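Local coordinates for protein N-alpha-acetyltransferase 35, NatC auxiliary subunit (Saccharomyces cerevisiae, PDB 6YGA) that serves as an auxiliary subunit of the heterotrimeric NatC complex, which acetylates protein N-termini such as the initiator methionine of the L-A virus Gag protein, at residues P111-S125 and K270-S282. Sequence-based numbering, arbitrary orientation.
Sequences PTTVLSCRYTESLLS and KGAFSTYIQKHRS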
loop_
_atom_site.group_PDB
_atom_site.type_symbol
_atom_site.label_atom_id
_atom_site.label_comp_id
_atom_site.label_asym_id
_atom_site.label_seq_id
_atom_site.Cartn_x
_atom_site.Cartn_y
_atom_site.Cartn_z
ATOM N N PRO B 111 18.370 4.312 -2.234
ATOM C CA PRO B 111 19.478 4.925 -2.985
ATOM C C PRO B 111 19.480 6.446 -2.969
ATOM O O PRO B 111 20.553 7.048 -3.097
ATOM C CB PRO B 111 19.280 4.379 -4.406
ATOM C CG PRO B 111 18.571 3.099 -4.219
ATOM C CD PRO B 111 17.640 3.335 -3.066
ATOM N N THR B 112 18.325 7.093 -2.817
ATOM C CA THR B 112 18.265 8.551 -2.841
ATOM C C THR B 112 18.320 9.178 -1.455
ATOM O O THR B 112 18.302 10.410 -1.351
ATOM C CB THR B 112 16.995 9.029 -3.557
ATOM O OG1 THR B 112 15.840 8.512 -2.887
ATOM C CG2 THR B 112 16.990 8.573 -5.010
ATOM N N THR B 113 18.378 8.372 -0.394
ATOM C CA THR B 113 18.428 8.902 0.965
ATOM C C THR B 113 19.721 8.501 1.665
ATOM O O THR B 113 20.727 9.213 1.568
ATOM C CB THR B 113 17.211 8.436 1.775
ATOM O OG1 THR B 113 17.169 7.004 1.820
ATOM C CG2 THR B 113 15.923 8.954 1.152
ATOM N N VAL B 114 19.715 7.363 2.363
ATOM C CA VAL B 114 20.883 6.965 3.150
ATOM C C VAL B 114 22.083 6.691 2.248
ATOM O O VAL B 114 23.220 7.048 2.582
ATOM C CB VAL B 114 20.540 5.747 4.027
ATOM C CG1 VAL B 114 21.764 5.271 4.799
ATOM C CG2 VAL B 114 19.405 6.090 4.982
ATOM N N LEU B 115 21.854 6.065 1.093
ATOM C CA LEU B 115 22.944 5.696 0.199
ATOM C C LEU B 115 23.432 6.848 -0.669
ATOM O O LEU B 115 24.483 6.713 -1.301
ATOM C CB LEU B 115 22.523 4.524 -0.693
ATOM C CG LEU B 115 22.296 3.189 0.015
ATOM C CD1 LEU B 115 22.028 2.090 -1.001
ATOM C CD2 LEU B 115 23.489 2.840 0.890
ATOM N N SER B 116 22.703 7.966 -0.727
ATOM C CA SER B 116 23.197 9.137 -1.445
ATOM C C SER B 116 24.431 9.736 -0.781
ATOM O O SER B 116 25.219 10.411 -1.453
ATOM C CB SER B 116 22.093 10.192 -1.549
ATOM O OG SER B 116 21.693 10.652 -0.270
ATOM N N CYS B 117 24.620 9.498 0.513
ATOM C CA CYS B 117 25.793 10.007 1.212
ATOM C C CYS B 117 27.043 9.244 0.781
ATOM O O CYS B 117 27.056 8.009 0.773
ATOM C CB CYS B 117 25.591 9.887 2.723
ATOM S SG CYS B 117 27.005 10.378 3.743
ATOM N N ARG B 118 28.101 9.981 0.436
ATOM C CA ARG B 118 29.343 9.332 0.030
ATOM C C ARG B 118 30.046 8.646 1.194
ATOM O O ARG B 118 30.845 7.731 0.966
ATOM C CB ARG B 118 30.281 10.348 -0.623
ATOM C CG ARG B 118 29.740 10.935 -1.914
ATOM C CD ARG B 118 29.540 9.854 -2.959
ATOM N NE ARG B 118 30.801 9.212 -3.315
ATOM C CZ ARG B 118 31.635 9.669 -4.243
ATOM N NH1 ARG B 118 31.341 10.774 -4.916
ATOM N NH2 ARG B 118 32.760 9.020 -4.504
ATOM N N TYR B 119 29.768 9.064 2.430
ATOM C CA TYR B 119 30.416 8.442 3.579
ATOM C C TYR B 119 29.824 7.069 3.870
ATOM O O TYR B 119 30.560 6.127 4.184
ATOM C CB TYR B 119 30.302 9.349 4.802
ATOM C CG TYR B 119 31.096 10.630 4.682
ATOM C CD1 TYR B 119 32.449 10.665 4.995
ATOM C CD2 TYR B 119 30.494 11.803 4.249
ATOM C CE1 TYR B 119 33.179 11.833 4.884
ATOM C CE2 TYR B 119 31.216 12.977 4.135
ATOM C CZ TYR B 119 32.558 12.984 4.455
ATOM O OH TYR B 119 33.286 14.146 4.344
ATOM N N THR B 120 28.498 6.936 3.768
ATOM C CA THR B 120 27.872 5.634 3.978
ATOM C C THR B 120 28.281 4.652 2.889
ATOM O O THR B 120 28.476 3.462 3.161
ATOM C CB THR B 120 26.349 5.776 4.029
ATOM O OG1 THR B 120 25.864 6.205 2.753
ATOM C CG2 THR B 120 25.936 6.791 5.082
ATOM N N GLU B 121 28.413 5.133 1.651
ATOM C CA GLU B 121 28.926 4.286 0.580
ATOM C C GLU B 121 30.352 3.844 0.877
ATOM O O GLU B 121 30.713 2.685 0.640
ATOM C CB GLU B 121 28.858 5.034 -0.755
ATOM C CG GLU B 121 28.928 4.157 -2.010
ATOM C CD GLU B 121 30.344 3.813 -2.434
ATOM O OE1 GLU B 121 31.299 4.382 -1.864
ATOM O OE2 GLU B 121 30.498 2.971 -3.344
ATOM N N SER B 122 31.177 4.754 1.401
ATOM C CA SER B 122 32.573 4.428 1.671
ATOM C C SER B 122 32.689 3.385 2.777
ATOM O O SER B 122 33.452 2.418 2.658
ATOM C CB SER B 122 33.344 5.699 2.034
ATOM O OG SER B 122 34.730 5.440 2.179
ATOM N N LEU B 123 31.928 3.558 3.862
ATOM C CA LEU B 123 31.979 2.601 4.966
ATOM C C LEU B 123 31.452 1.234 4.542
ATOM O O LEU B 123 32.068 0.204 4.839
ATOM C CB LEU B 123 31.192 3.136 6.165
ATOM C CG LEU B 123 30.930 2.163 7.320
ATOM C CD1 LEU B 123 32.223 1.555 7.846
ATOM C CD2 LEU B 123 30.172 2.853 8.446
ATOM N N LEU B 124 30.312 1.202 3.847
ATOM C CA LEU B 124 29.754 -0.075 3.412
ATOM C C LEU B 124 30.682 -0.798 2.441
ATOM O O LEU B 124 30.705 -2.033 2.414
ATOM C CB LEU B 124 28.379 0.138 2.773
ATOM C CG LEU B 124 27.224 0.463 3.722
ATOM C CD1 LEU B 124 25.948 0.762 2.945
ATOM C CD2 LEU B 124 27.000 -0.681 4.699
ATOM N N SER B 125 31.459 -0.055 1.647
ATOM C CA SER B 125 32.355 -0.692 0.686
ATOM C C SER B 125 33.533 -1.366 1.381
ATOM O O SER B 125 33.931 -2.475 1.003
ATOM C CB SER B 125 32.849 0.332 -0.336
ATOM O OG SER B 125 31.797 0.753 -1.188
ATOM N N LYS B 270 29.716 20.618 -0.619
ATOM C CA LYS B 270 29.118 20.321 -1.913
ATOM C C LYS B 270 29.628 18.989 -2.450
ATOM O O LYS B 270 30.835 18.727 -2.464
ATOM C CB LYS B 270 29.419 21.450 -2.896
ATOM C CG LYS B 270 28.658 22.735 -2.601
ATOM C CD LYS B 270 28.803 23.736 -3.736
ATOM C CE LYS B 270 28.001 25.000 -3.471
ATOM N NZ LYS B 270 28.169 25.993 -4.568
ATOM N N GLY B 271 28.698 18.144 -2.893
ATOM C CA GLY B 271 29.028 16.817 -3.362
ATOM C C GLY B 271 29.010 15.743 -2.297
ATOM O O GLY B 271 29.236 14.569 -2.622
ATOM N N ALA B 272 28.761 16.105 -1.036
ATOM C CA ALA B 272 28.652 15.101 0.016
ATOM C C ALA B 272 27.454 14.190 -0.218
ATOM O O ALA B 272 27.520 12.982 0.038
ATOM C CB ALA B 272 28.552 15.777 1.382
ATOM N N PHE B 273 26.349 14.754 -0.699
ATOM C CA PHE B 273 25.151 13.997 -1.038
ATOM C C PHE B 273 24.855 14.223 -2.511
ATOM O O PHE B 273 24.689 15.368 -2.946
ATOM C CB PHE B 273 23.964 14.426 -0.173
ATOM C CG PHE B 273 24.194 14.259 1.302
ATOM C CD1 PHE B 273 24.873 15.228 2.026
ATOM C CD2 PHE B 273 23.731 13.136 1.967
ATOM C CE1 PHE B 273 25.088 15.078 3.384
ATOM C CE2 PHE B 273 23.941 12.980 3.326
ATOM C CZ PHE B 273 24.622 13.952 4.035
ATOM N N SER B 274 24.791 13.138 -3.278
ATOM C CA SER B 274 24.608 13.249 -4.718
ATOM C C SER B 274 24.025 11.948 -5.251
ATOM O O SER B 274 23.878 10.962 -4.523
ATOM C CB SER B 274 25.929 13.584 -5.421
ATOM O OG SER B 274 26.868 12.535 -5.267
ATOM N N THR B 275 23.688 11.967 -6.540
ATOM C CA THR B 275 23.285 10.775 -7.269
ATOM C C THR B 275 24.477 10.024 -7.855
ATOM O O THR B 275 24.298 9.204 -8.762
ATOM C CB THR B 275 22.296 11.144 -8.379
ATOM O OG1 THR B 275 22.852 12.186 -9.190
ATOM C CG2 THR B 275 20.979 11.623 -7.785
ATOM N N TYR B 276 25.686 10.294 -7.349
ATOM C CA TYR B 276 26.895 9.674 -7.883
ATOM C C TYR B 276 26.826 8.154 -7.804
ATOM O O TYR B 276 27.259 7.455 -8.728
ATOM C CB TYR B 276 28.116 10.199 -7.121
ATOM C CG TYR B 276 29.446 9.577 -7.500
ATOM C CD1 TYR B 276 29.906 8.430 -6.864
ATOM C CD2 TYR B 276 30.253 10.152 -8.474
ATOM C CE1 TYR B 276 31.124 7.862 -7.200
ATOM C CE2 TYR B 276 31.475 9.592 -8.814
ATOM C CZ TYR B 276 31.903 8.447 -8.175
ATOM O OH TYR B 276 33.115 7.886 -8.511
ATOM N N ILE B 277 26.283 7.623 -6.706
ATOM C CA ILE B 277 26.272 6.178 -6.516
ATOM C C ILE B 277 25.358 5.498 -7.528
ATOM O O ILE B 277 25.600 4.349 -7.918
ATOM C CB ILE B 277 25.869 5.835 -5.071
ATOM C CG1 ILE B 277 26.102 4.349 -4.795
ATOM C CG2 ILE B 277 24.413 6.208 -4.811
ATOM C CD1 ILE B 277 25.635 3.913 -3.430
ATOM N N GLN B 278 24.304 6.182 -7.976
ATOM C CA GLN B 278 23.449 5.603 -9.005
ATOM C C GLN B 278 24.183 5.477 -10.330
ATOM O O GLN B 278 23.851 4.609 -11.142
ATOM C CB GLN B 278 22.188 6.448 -9.192
ATOM C CG GLN B 278 21.382 6.672 -7.925
ATOM C CD GLN B 278 20.102 7.457 -8.176
ATOM O OE1 GLN B 278 19.361 7.179 -9.120
ATOM N NE2 GLN B 278 19.840 8.446 -7.330
ATOM N N LYS B 279 25.179 6.325 -10.570
ATOM C CA LYS B 279 25.807 6.358 -11.885
ATOM C C LYS B 279 26.964 5.374 -11.996
ATOM O O LYS B 279 27.192 4.820 -13.078
ATOM C CB LYS B 279 26.274 7.784 -12.197
ATOM C CG LYS B 279 27.060 7.937 -13.487
ATOM C CD LYS B 279 27.279 9.408 -13.816
ATOM C CE LYS B 279 27.996 9.578 -15.145
ATOM N NZ LYS B 279 27.880 10.963 -15.682
ATOM N N HIS B 280 27.684 5.128 -10.906
ATOM C CA HIS B 280 28.904 4.331 -10.955
ATOM C C HIS B 280 28.783 2.969 -10.288
ATOM O O HIS B 280 29.380 2.001 -10.768
ATOM C CB HIS B 280 30.054 5.119 -10.324
ATOM C CG HIS B 280 30.467 6.316 -11.122
ATOM N ND1 HIS B 280 29.961 7.579 -10.896
ATOM C CD2 HIS B 280 31.332 6.438 -12.156
ATOM C CE1 HIS B 280 30.504 8.427 -11.750
ATOM N NE2 HIS B 280 31.339 7.761 -12.525
ATOM N N ARG B 281 28.028 2.856 -9.198
ATOM C CA ARG B 281 27.756 1.546 -8.626
ATOM C C ARG B 281 26.770 0.793 -9.513
ATOM O O ARG B 281 25.975 1.395 -10.241
ATOM C CB ARG B 281 27.221 1.691 -7.197
ATOM C CG ARG B 281 26.678 0.411 -6.568
ATOM C CD ARG B 281 26.687 0.481 -5.051
ATOM N NE ARG B 281 27.937 -0.031 -4.498
ATOM C CZ ARG B 281 28.103 -1.272 -4.054
ATOM N NH1 ARG B 281 27.095 -2.132 -4.089
ATOM N NH2 ARG B 281 29.276 -1.655 -3.568
ATOM N N SER B 282 26.863 -0.537 -9.486
ATOM C CA SER B 282 25.945 -1.385 -10.239
ATOM C C SER B 282 24.503 -1.029 -9.913
ATOM O O SER B 282 24.091 -1.063 -8.750
ATOM C CB SER B 282 26.216 -2.859 -9.930
ATOM O OG SER B 282 27.389 -3.306 -10.582
#
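Cys-117 and Phe-273 face each other in an isolated backbone bridge that joins the loop before helix 118-129 to the loop before helix 276-280. On one side of it Arg-118 N donates to Ala-272 O (3.1 Å); on the other, Ser-274 N makes a weak hydrogen bond to Ser-116 O. Ser-274 OG accepts from Tyr-276 N in an ST turn. Cys-117 is the N-cap of its helix. Its SG, anti to the backbone N (chi1 176°), accepts a weak capping bond from Tyr-119 N and makes an oblique sulfur-aromatic contact with Phe-273, whose CE2 meets Cys-117 CB at 3.6 Å. Ser-116 OG, which donates to Thr-113 O, comes to the edge of the same ring. Ile-277 fills the tight part beyond the bridge: its CD1 touches Glu-121 CG (3.6 Å) and its CG2 lies against Leu-115 O.

Close packing extends to two partly exposed side chains. Bends at chi2 and chi3 fold the Arg-118 chain so that its guanidinium lies flat on Tyr-276, planes 2° apart, with CZ 3.8 Å from the ring centroid in a cation-pi stack; His-280 ND1 lies over the opposite face. The loose side is at Arg-281: Glu-121 OE2 stays 4.1 Å from its NE, too far for a salt bridge, and Ser-125 OG is merely near its guanidinium, while NH1 bonds to Met-182 O.

Helix 85-104 meets Phe-273 through Arg-95, helix 142-167 packs against Tyr-119 and Thr-120, and Arg-51 of the N-alpha-acetyltransferase 38 chain binds Arg-281 O at the end of helix 276-280.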